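PDB 5M2A: beta subunit of photoactivated adenylyl cyclase from Beggiatoa sp. PS, which probably makes cyclic AMP from ATP under the control of blue light, sensed by a flavin-binding BLUF domain coupled to a cyclase domain. Local coordinates for residues 9-14 / 78-83; 223-228 / 247-252; 289-294 / 326-331. All blocks are in the same frame, centred on the assembly; numbering follows the deposited sequence.

Interaction 1 (9-14 / 78-83); sequences VYISKI and LCLKTE. With FMN (flavin mononucleotide), chain F.
Val9 meets both Leu80 and Lys81 across two antiparallel strands inclined at 161°, the signature of a classic beta bulge. Val9 O accepts the N-H of Leu80, with Leu80 N 2.7 Å from Val9 O. Lys81 N is a second, weak donor to Val9 O at 3.4 Å, while Val9 N gives its hydrogen to Lys81 O. Past the bulge the pairing is regular again: Ile11 and Leu78 exchange two backbone bonds, and Tyr10 sits beside Cys79 as a non-hydrogen-bonded pair, with a CA-H...O contact, Tyr10 CA to Leu78 O 3.3 Å.

The side chains of Ile11 and Leu78 share one face of the sheet. Leu80, in the bulge, reaches Ile11 with CD1, 3.8 Å from Ile11 CG2, the two side chains crossing at about a right angle. Tyr10 and Cys79 share the other face, where Tyr10 CB rests on Cys79 CA (3.6 Å). Tyr10 CG lies between the backbone N and the carbonyl carbon (chi1 75°), and the ring leads away from the 78-83 strand to the flavin. There Tyr10 OH approaches C6 of the flavin mononucleotide at 3.4 Å and is hydrogen-bonded to Gln52 OE1; Gln52 NE2 is hydrogen-bonded to the flavin, so one glutamine joins tyrosine and chromophore, as in other BLUF photoreceptors.

Strand 49-55 flanks strand 5-14 on its other edge. Helix 58-69 covers the Tyr10 and Cys79 face, whereas Ile11, Leu78 and Leu80 face helix 110-129, with Leu115 and Ile119 of the second subunit packing on Val9, Ile11 and Leu80.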
loop_
_atom_site.group_PDB
_atom_site.type_symbol
_atom_site.label_atom_id
_atom_site.label_comp_id
_atom_site.label_asym_id
_atom_site.label_seq_id
_atom_site.Cartn_x
_atom_site.Cartn_y
_atom_site.Cartn_z
ATOM N N VAL A 9 10.157 15.950 15.317
ATOM C CA VAL A 9 11.289 15.190 14.816
ATOM C C VAL A 9 11.011 14.898 13.357
ATOM O O VAL A 9 9.879 14.553 13.004
ATOM C CB VAL A 9 11.498 13.881 15.600
ATOM C CG1 VAL A 9 12.758 13.170 15.124
ATOM C CG2 VAL A 9 11.563 14.149 17.095
ATOM N N TYR A 10 12.022 15.066 12.512
ATOM C CA TYR A 10 11.860 14.808 11.092
ATOM C C TYR A 10 13.129 14.183 10.545
ATOM O O TYR A 10 14.206 14.280 11.138
ATOM C CB TYR A 10 11.506 16.091 10.308
ATOM C CG TYR A 10 12.649 17.059 10.097
ATOM C CD1 TYR A 10 13.562 16.882 9.062
ATOM C CD2 TYR A 10 12.808 18.160 10.928
ATOM C CE1 TYR A 10 14.612 17.768 8.872
ATOM C CE2 TYR A 10 13.850 19.050 10.742
ATOM C CZ TYR A 10 14.751 18.850 9.715
ATOM O OH TYR A 10 15.793 19.732 9.526
ATOM N N ILE A 11 12.980 13.535 9.393
ATOM C CA ILE A 11 14.106 13.035 8.625
ATOM C C ILE A 11 14.057 13.656 7.235
ATOM O O ILE A 11 13.008 14.094 6.751
ATOM C CB ILE A 11 14.108 11.502 8.533
ATOM C CG1 ILE A 11 12.785 11.014 7.951
ATOM C CG2 ILE A 11 14.328 10.902 9.898
ATOM C CD1 ILE A 11 12.703 9.514 7.846
ATOM N N SER A 12 15.217 13.689 6.590
ATOM C CA SER A 12 15.310 14.275 5.263
ATOM C C SER A 12 16.487 13.663 4.524
ATOM O O SER A 12 17.375 13.047 5.120
ATOM C CB SER A 12 15.452 15.796 5.333
ATOM O OG SER A 12 16.737 16.152 5.802
ATOM N N LYS A 13 16.473 13.839 3.208
ATOM C CA LYS A 13 17.568 13.444 2.335
ATOM C C LYS A 13 18.434 14.657 2.043
ATOM O O LYS A 13 17.930 15.687 1.589
ATOM C CB LYS A 13 17.042 12.850 1.026
ATOM C CG LYS A 13 18.128 12.349 0.096
ATOM C CD LYS A 13 17.530 11.727 -1.164
ATOM C CE LYS A 13 18.609 11.245 -2.112
ATOM N NZ LYS A 13 18.046 10.632 -3.353
ATOM N N ILE A 14 19.732 14.529 2.305
ATOM C CA ILE A 14 20.668 15.605 2.006
ATOM C C ILE A 14 20.754 15.788 0.498
ATOM O O ILE A 14 20.993 14.829 -0.246
ATOM C CB ILE A 14 22.044 15.296 2.612
ATOM C CG1 ILE A 14 21.894 14.946 4.094
ATOM C CG2 ILE A 14 22.986 16.463 2.403
ATOM C CD1 ILE A 14 23.188 14.516 4.757
ATOM N N LEU A 78 10.215 14.357 5.810
ATOM C CA LEU A 78 9.080 13.712 6.458
ATOM C C LEU A 78 9.177 13.965 7.954
ATOM O O LEU A 78 10.119 13.503 8.609
ATOM C CB LEU A 78 9.030 12.214 6.156
ATOM C CG LEU A 78 7.941 11.442 6.907
ATOM C CD1 LEU A 78 6.562 11.962 6.551
ATOM C CD2 LEU A 78 8.028 9.945 6.642
ATOM N N CYS A 79 8.212 14.703 8.487
ATOM C CA CYS A 79 8.097 14.854 9.929
ATOM C C CYS A 79 7.501 13.581 10.516
ATOM O O CYS A 79 6.422 13.144 10.101
ATOM C CB CYS A 79 7.236 16.065 10.278
ATOM S SG CYS A 79 7.078 16.344 12.058
ATOM N N LEU A 80 8.205 12.990 11.484
ATOM C CA LEU A 80 7.850 11.683 12.024
ATOM C C LEU A 80 7.033 11.750 13.299
ATOM O O LEU A 80 6.264 10.825 13.585
ATOM C CB LEU A 80 9.109 10.866 12.314
ATOM C CG LEU A 80 9.970 10.480 11.121
ATOM C CD1 LEU A 80 11.178 9.728 11.633
ATOM C CD2 LEU A 80 9.169 9.638 10.143
ATOM N N LYS A 81 7.184 12.813 14.075
ATOM C CA LYS A 81 6.545 12.851 15.375
ATOM C C LYS A 81 6.435 14.300 15.803
ATOM O O LYS A 81 7.357 15.091 15.588
ATOM C CB LYS A 81 7.335 12.034 16.409
ATOM C CG LYS A 81 6.800 12.139 17.833
ATOM C CD LYS A 81 7.784 11.572 18.848
ATOM C CE LYS A 81 7.685 10.061 18.961
ATOM N NZ LYS A 81 8.700 9.514 19.914
ATOM N N THR A 82 5.297 14.640 16.390
ATOM C CA THR A 82 5.100 15.943 17.007
ATOM C C THR A 82 4.506 15.713 18.384
ATOM O O THR A 82 3.451 15.084 18.507
ATOM C CB THR A 82 4.190 16.837 16.161
ATOM O OG1 THR A 82 4.763 17.002 14.861
ATOM C CG2 THR A 82 4.051 18.197 16.798
ATOM N N GLU A 83 5.195 16.201 19.410
ATOM C CA GLU A 83 4.717 16.147 20.784
ATOM C C GLU A 83 4.229 17.534 21.172
ATOM O O GLU A 83 4.980 18.511 21.073
ATOM C CB GLU A 83 5.819 15.682 21.734
ATOM C CG GLU A 83 6.262 14.249 21.534
ATOM C CD GLU A 83 7.495 13.911 22.357
ATOM O OE1 GLU A 83 8.611 13.926 21.794
ATOM O OE2 GLU A 83 7.345 13.650 23.574
HETATM N N1 FMN F . 17.928 27.224 10.811
HETATM C C2 FMN F . 17.668 27.586 12.119
HETATM O O2 FMN F . 17.539 28.769 12.414
HETATM N N3 FMN F . 17.537 26.624 13.099
HETATM C C4 FMN F . 17.672 25.291 12.772
HETATM O O4 FMN F . 17.561 24.428 13.642
HETATM C C4A FMN F . 17.935 24.922 11.463
HETATM N N5 FMN F . 18.069 23.590 11.158
HETATM C C5A FMN F . 18.328 23.211 9.866
HETATM C C6 FMN F . 18.459 21.864 9.574
HETATM C C7 FMN F . 18.721 21.464 8.272
HETATM C C7M FMN F . 18.861 20.000 7.982
HETATM C C8 FMN F . 18.854 22.418 7.266
HETATM C C8M FMN F . 19.138 21.999 5.856
HETATM C C9 FMN F . 18.721 23.772 7.561
HETATM C C9A FMN F . 18.455 24.171 8.865
HETATM N N10 FMN F . 18.319 25.511 9.166
HETATM C C10 FMN F . 18.063 25.892 10.472
HETATM C "C1'" FMN F . 18.484 26.529 8.070
HETATM C "C2'" FMN F . 17.213 27.291 7.720
HETATM O "O2'" FMN F . 16.505 26.581 6.731
HETATM C "C3'" FMN F . 17.600 28.661 7.181
HETATM O "O3'" FMN F . 18.610 28.500 6.206
HETATM C "C4'" FMN F . 18.124 29.547 8.307
HETATM O "O4'" FMN F . 17.133 29.681 9.300
HETATM C "C5'" FMN F . 18.507 30.931 7.796
HETATM O "O5'" FMN F . 17.366 31.538 7.234
HETATM P P FMN F . 17.377 33.095 6.834
HETATM O O1P FMN F . 17.163 33.903 8.091
HETATM O O2P FMN F . 18.715 33.445 6.219
HETATM O O3P FMN F . 16.264 33.360 5.845
#

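Interaction 2 (223-228 / 247-252); sequences LDIISE and TGIGLS
Ile225 and Ile226, successive residues of a helix, meet Thr247 and Ile249, alternate residues of a strand, in a contact made without any hydrogen bond between the two segments. The segments run almost exactly antiparallel (177°), and their axes approach to 9.2 Å.

The apolar contacts come in two groups, both centred on Ile226. Thr247 contributes its methyl: CG2 lies 3.9 Å from Ile226 CG1, and the two side chains cross at about a right angle. In Thr247, OG1 is anti to the backbone N (chi1 -168°), and CG2 then falls between the N and the carbonyl carbon, turned to the helix. Ile249 reaches the helix with the end of its longer branch, where CD1 comes within 4.2 Å of Ile226 CG1; its chain meets that of Ile226 obliquely. Ile225 adds to both groups, though its side chain takes two conformations and its contacts are less certain.

The polar contacts all lead elsewhere. Thr247 OG1 is hydrogen-bonded to Tyr183 OH and to Asp160 O, so one branch of this residue serves the helix contact and the other the polar surroundings. Asp160 also belongs to the magnesium site, and the Thr247 side chain is about 8 Å from that ion.

Strand 247-258 is flanked by strand 150-161, through Gly248 and Gly250, and by strand 293-296, so helix 215-235 packs on an interior strand of the cyclase sheet. Helix 173-193 touches Ile225 through Ile190, and Ala292 meets Ile226.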
loop_
_atom_site.group_PDB
_atom_site.type_symbol
_atom_site.label_atom_id
_atom_site.label_comp_id
_atom_site.label_asym_id
_atom_site.label_seq_id
_atom_site.Cartn_x
_atom_site.Cartn_y
_atom_site.Cartn_z
ATOM N N LEU A 223 -6.705 15.999 -18.016
ATOM C CA LEU A 223 -6.273 16.493 -19.324
ATOM C C LEU A 223 -4.755 16.520 -19.433
ATOM O O LEU A 223 -4.194 16.228 -20.496
ATOM C CB LEU A 223 -6.846 17.888 -19.569
ATOM C CG LEU A 223 -8.369 17.934 -19.533
ATOM C CD1 LEU A 223 -8.849 19.389 -19.540
ATOM C CD2 LEU A 223 -8.941 17.161 -20.714
ATOM N N ASP A 224 -4.075 16.876 -18.348
ATOM C CA ASP A 224 -2.616 16.895 -18.377
ATOM C C ASP A 224 -2.051 15.499 -18.581
ATOM O O ASP A 224 -1.059 15.324 -19.307
ATOM C CB ASP A 224 -2.063 17.515 -17.087
ATOM C CG ASP A 224 -2.145 19.035 -17.087
ATOM O OD1 ASP A 224 -2.729 19.602 -18.038
ATOM O OD2 ASP A 224 -1.627 19.662 -16.133
ATOM N N ILE A 225 -2.656 14.490 -17.946
ATOM C CA ILE A 225 -2.253 13.103 -18.180
ATOM C C ILE A 225 -2.391 12.755 -19.654
ATOM O O ILE A 225 -1.457 12.250 -20.294
ATOM C CB ILE A 225 -3.101 12.142 -17.330
ATOM C CG1 ILE A 225 -2.843 12.356 -15.847
ATOM C CG2 ILE A 225 -2.814 10.695 -17.724
ATOM C CD1 ILE A 225 -1.456 12.119 -15.476
ATOM N N ILE A 226 -3.583 13.000 -20.194
ATOM C CA ILE A 226 -3.832 12.719 -21.605
ATOM C C ILE A 226 -2.822 13.448 -22.477
ATOM O O ILE A 226 -2.260 12.876 -23.424
ATOM C CB ILE A 226 -5.274 13.118 -21.953
ATOM C CG1 ILE A 226 -6.270 12.219 -21.213
ATOM C CG2 ILE A 226 -5.501 13.152 -23.479
ATOM C CD1 ILE A 226 -7.679 12.812 -21.171
ATOM N N SER A 227 -2.569 14.716 -22.161
ATOM C CA SER A 227 -1.658 15.524 -22.962
ATOM C C SER A 227 -0.243 14.971 -22.909
ATOM O O SER A 227 0.446 14.902 -23.932
ATOM C CB SER A 227 -1.690 16.976 -22.483
ATOM O OG SER A 227 -0.704 17.748 -23.156
ATOM N N GLU A 228 0.210 14.565 -21.718
ATOM C CA GLU A 228 1.568 14.054 -21.606
ATOM C C GLU A 228 1.720 12.733 -22.343
ATOM O O GLU A 228 2.770 12.471 -22.944
ATOM C CB GLU A 228 1.959 13.898 -20.139
ATOM C CG GLU A 228 2.205 15.237 -19.447
ATOM C CD GLU A 228 3.285 15.150 -18.370
ATOM O OE1 GLU A 228 3.948 14.094 -18.272
ATOM O OE2 GLU A 228 3.475 16.133 -17.619
ATOM N N THR A 247 -4.856 6.519 -22.510
ATOM C CA THR A 247 -5.549 6.325 -21.247
ATOM C C THR A 247 -7.016 6.702 -21.397
ATOM O O THR A 247 -7.406 7.424 -22.317
ATOM C CB THR A 247 -4.883 7.140 -20.118
ATOM O OG1 THR A 247 -5.405 6.731 -18.846
ATOM C CG2 THR A 247 -5.108 8.621 -20.305
ATOM N N GLY A 248 -7.834 6.149 -20.515
ATOM C CA GLY A 248 -9.202 6.616 -20.305
ATOM C C GLY A 248 -9.342 6.942 -18.855
ATOM O O GLY A 248 -8.714 6.305 -17.993
ATOM N N ILE A 249 -10.140 7.960 -18.531
ATOM C CA ILE A 249 -10.219 8.438 -17.157
ATOM C C ILE A 249 -11.674 8.614 -16.776
ATOM O O ILE A 249 -12.459 9.151 -17.562
ATOM C CB ILE A 249 -9.437 9.752 -16.959
ATOM C CG1 ILE A 249 -7.974 9.530 -17.371
ATOM C CG2 ILE A 249 -9.525 10.223 -15.508
ATOM C CD1 ILE A 249 -7.103 10.773 -17.410
ATOM N N GLY A 250 -12.028 8.160 -15.579
ATOM C CA GLY A 250 -13.352 8.411 -15.017
ATOM C C GLY A 250 -13.234 9.163 -13.706
ATOM O O GLY A 250 -12.308 8.924 -12.926
ATOM N N LEU A 251 -14.179 10.071 -13.466
ATOM C CA LEU A 251 -14.237 10.800 -12.206
ATOM C C LEU A 251 -15.640 10.732 -11.637
ATOM O O LEU A 251 -16.628 10.853 -12.372
ATOM C CB LEU A 251 -13.858 12.264 -12.386
ATOM C CG LEU A 251 -12.586 12.634 -13.141
ATOM C CD1 LEU A 251 -12.555 14.136 -13.324
ATOM C CD2 LEU A 251 -11.355 12.163 -12.388
ATOM N N SER A 252 -15.735 10.589 -10.318
ATOM C CA SER A 252 -17.030 10.609 -9.663
ATOM C C SER A 252 -16.919 11.487 -8.427
ATOM O O SER A 252 -15.825 11.888 -8.027
ATOM C CB SER A 252 -17.496 9.210 -9.269
ATOM O OG SER A 252 -16.649 8.698 -8.259
#

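Interaction 3 (289-294 / 326-331)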
loop_
_atom_site.group_PDB
_atom_site.type_symbol
_atom_site.label_atom_id
_atom_site.label_comp_id
_atom_site.label_asym_id
_atom_site.label_seq_id
_atom_site.Cartn_x
_atom_site.Cartn_y
_atom_site.Cartn_z
ATOM N N LEU A 289 -16.859 6.016 -25.923
ATOM C CA LEU A 289 -17.137 7.429 -26.079
ATOM C C LEU A 289 -16.074 8.105 -26.937
ATOM O O LEU A 289 -14.914 7.677 -26.962
ATOM C CB LEU A 289 -17.187 8.129 -24.715
ATOM C CG LEU A 289 -18.206 7.589 -23.720
ATOM C CD1 LEU A 289 -18.016 8.263 -22.373
ATOM C CD2 LEU A 289 -19.610 7.815 -24.247
ATOM N N PRO A 290 -16.432 9.172 -27.635
ATOM C CA PRO A 290 -15.425 9.927 -28.394
ATOM C C PRO A 290 -14.645 10.895 -27.515
ATOM O O PRO A 290 -14.086 11.878 -28.008
ATOM C CB PRO A 290 -16.265 10.662 -29.448
ATOM C CG PRO A 290 -17.608 10.810 -28.811
ATOM C CD PRO A 290 -17.811 9.604 -27.945
ATOM N N TYR A 291 -14.594 10.606 -26.211
ATOM C CA TYR A 291 -13.865 11.392 -25.230
ATOM C C TYR A 291 -13.117 10.453 -24.295
ATOM O O TYR A 291 -13.612 9.380 -23.946
ATOM C CB TYR A 291 -14.803 12.272 -24.379
ATOM C CG TYR A 291 -15.620 13.222 -25.209
ATOM C CD1 TYR A 291 -16.807 12.815 -25.797
ATOM C CD2 TYR A 291 -15.189 14.523 -25.421
ATOM C CE1 TYR A 291 -17.549 13.675 -26.571
ATOM C CE2 TYR A 291 -15.924 15.394 -26.207
ATOM C CZ TYR A 291 -17.102 14.963 -26.770
ATOM O OH TYR A 291 -17.843 15.814 -27.542
ATOM N N ALA A 292 -11.940 10.893 -23.860
ATOM C CA ALA A 292 -11.067 10.099 -22.998
ATOM C C ALA A 292 -11.287 10.357 -21.512
ATOM O O ALA A 292 -10.590 9.761 -20.676
ATOM C CB ALA A 292 -9.607 10.370 -23.357
ATOM N N LEU A 293 -12.217 11.245 -21.167
ATOM C CA LEU A 293 -12.535 11.589 -19.787
ATOM C C LEU A 293 -14.047 11.575 -19.631
ATOM O O LEU A 293 -14.754 12.177 -20.437
ATOM C CB LEU A 293 -11.988 12.974 -19.430
ATOM C CG LEU A 293 -12.468 13.612 -18.130
ATOM C CD1 LEU A 293 -11.978 12.784 -16.953
ATOM C CD2 LEU A 293 -11.966 15.045 -18.037
ATOM N N ALA A 294 -14.545 10.900 -18.603
ATOM C CA ALA A 294 -15.976 10.912 -18.326
ATOM C C ALA A 294 -16.207 11.116 -16.840
ATOM O O ALA A 294 -15.489 10.544 -16.019
ATOM C CB ALA A 294 -16.652 9.609 -18.773
ATOM N N VAL A 326 -23.848 11.300 -17.549
ATOM C CA VAL A 326 -22.408 11.317 -17.791
ATOM C C VAL A 326 -22.054 12.608 -18.507
ATOM O O VAL A 326 -22.753 13.024 -19.437
ATOM C CB VAL A 326 -21.954 10.101 -18.610
ATOM C CG1 VAL A 326 -20.448 10.183 -18.866
ATOM C CG2 VAL A 326 -22.321 8.826 -17.878
ATOM N N TYR A 327 -20.972 13.240 -18.069
ATOM C CA TYR A 327 -20.481 14.465 -18.670
ATOM C C TYR A 327 -19.022 14.304 -19.061
ATOM O O TYR A 327 -18.324 13.402 -18.604
ATOM C CB TYR A 327 -20.603 15.655 -17.712
ATOM C CG TYR A 327 -22.014 16.082 -17.439
ATOM C CD1 TYR A 327 -22.748 15.512 -16.402
ATOM C CD2 TYR A 327 -22.619 17.050 -18.222
ATOM C CE1 TYR A 327 -24.056 15.906 -16.159
ATOM C CE2 TYR A 327 -23.917 17.445 -17.986
ATOM C CZ TYR A 327 -24.627 16.874 -16.956
ATOM O OH TYR A 327 -25.922 17.281 -16.734
ATOM N N THR A 328 -18.574 15.235 -19.891
ATOM C CA THR A 328 -17.173 15.383 -20.226
ATOM C C THR A 328 -16.919 16.860 -20.487
ATOM O O THR A 328 -17.803 17.702 -20.295
ATOM C CB THR A 328 -16.803 14.502 -21.424
ATOM O OG1 THR A 328 -15.386 14.550 -21.625
ATOM C CG2 THR A 328 -17.502 14.986 -22.685
ATOM N N VAL A 329 -15.695 17.180 -20.894
ATOM C CA VAL A 329 -15.368 18.519 -21.363
ATOM C C VAL A 329 -14.901 18.425 -22.808
ATOM O O VAL A 329 -14.364 17.402 -23.242
ATOM C CB VAL A 329 -14.310 19.221 -20.474
ATOM C CG1 VAL A 329 -14.868 19.442 -19.046
ATOM C CG2 VAL A 329 -13.006 18.422 -20.414
ATOM N N ASN A 330 -15.148 19.500 -23.565
ATOM C CA ASN A 330 -14.766 19.524 -24.974
ATOM C C ASN A 330 -13.280 19.221 -25.153
ATOM O O ASN A 330 -12.883 18.539 -26.109
ATOM C CB ASN A 330 -15.117 20.886 -25.572
ATOM C CG ASN A 330 -14.858 20.956 -27.068
ATOM O OD1 ASN A 330 -14.024 21.737 -27.530
ATOM N ND2 ASN A 330 -15.573 20.143 -27.829
ATOM N N GLU A 331 -12.442 19.712 -24.238
ATOM C CA GLU A 331 -11.000 19.493 -24.332
ATOM C C GLU A 331 -10.610 18.013 -24.266
ATOM O O GLU A 331 -9.502 17.661 -24.686
ATOM C CB GLU A 331 -10.277 20.260 -23.213
ATOM C CG GLU A 331 -10.366 21.783 -23.308
ATOM C CD GLU A 331 -9.626 22.351 -24.511
ATOM O OE1 GLU A 331 -8.548 21.829 -24.858
ATOM O OE2 GLU A 331 -10.126 23.324 -25.115
#
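Thr328 carries the tightly packed part of this contact, with its two branches serving different partners. Its methyl CG2 sits over the centre of the Tyr291 ring, 3.6 Å from the centroid and 13° off the normal, a CH-pi contact in which the two side chains cross at about a right angle. Its hydroxyl OG1, anti to the backbone N (chi1 -173°), donates to Leu293 O at 2.7 Å from a position tilted 27° out of the carbonyl plane. One residue thus contacts the ring with one branch and a strand carbonyl with the other. Nearby, Ala294 CA and Tyr327 O make a CA-H...O contact (3.4 Å), and Ala294 CB meets Val326 CG1 at 3.8 Å. Leu293 CD2 and Val329 CG2 form a more distant apolar pair, buried all the same, at 4.3 Å.

The solvent side lies toward Asn330 and Glu331, both exposed where the strand passes into a 3-10 turn. There the contact thins to Asn330 O at the edge of the Tyr291 ring, 4.4 Å from CE2. An alanine in place of Tyr291 would probably leave the Thr328 methyl without its aromatic cover and open a gap beside Ile310 and Gln333.

Strands 293-296 and 324-329 are antiparallel neighbours in the mixed sheet of the nucleotide cyclase catalytic domain, and in this protein the loop ahead of strand 293-296 packs on strand 324-329 through Tyr291.

In the fold
The three contacts illustrate how a sensor and an effector can occupy one chain yet remain spatially distinct. Interaction 1 comes first in sequence, within the BLUF domain; interactions 2 and 3 follow in series, both in the cyclase domain. The centre of interaction 1 is 34 Å from that of interaction 2 and 42 Å from that of interaction 3, on the opposite side of the chain's centre. Interactions 2 and 3 lie only 10 Å apart between centres and share a sheet: Ile249 N and Leu251 N probably hydrogen-bond to Ala292 O and Ala294 O, respectively. A light signal would presumably have to pass between the domains, perhaps through helix 110-129, which borders interaction 1.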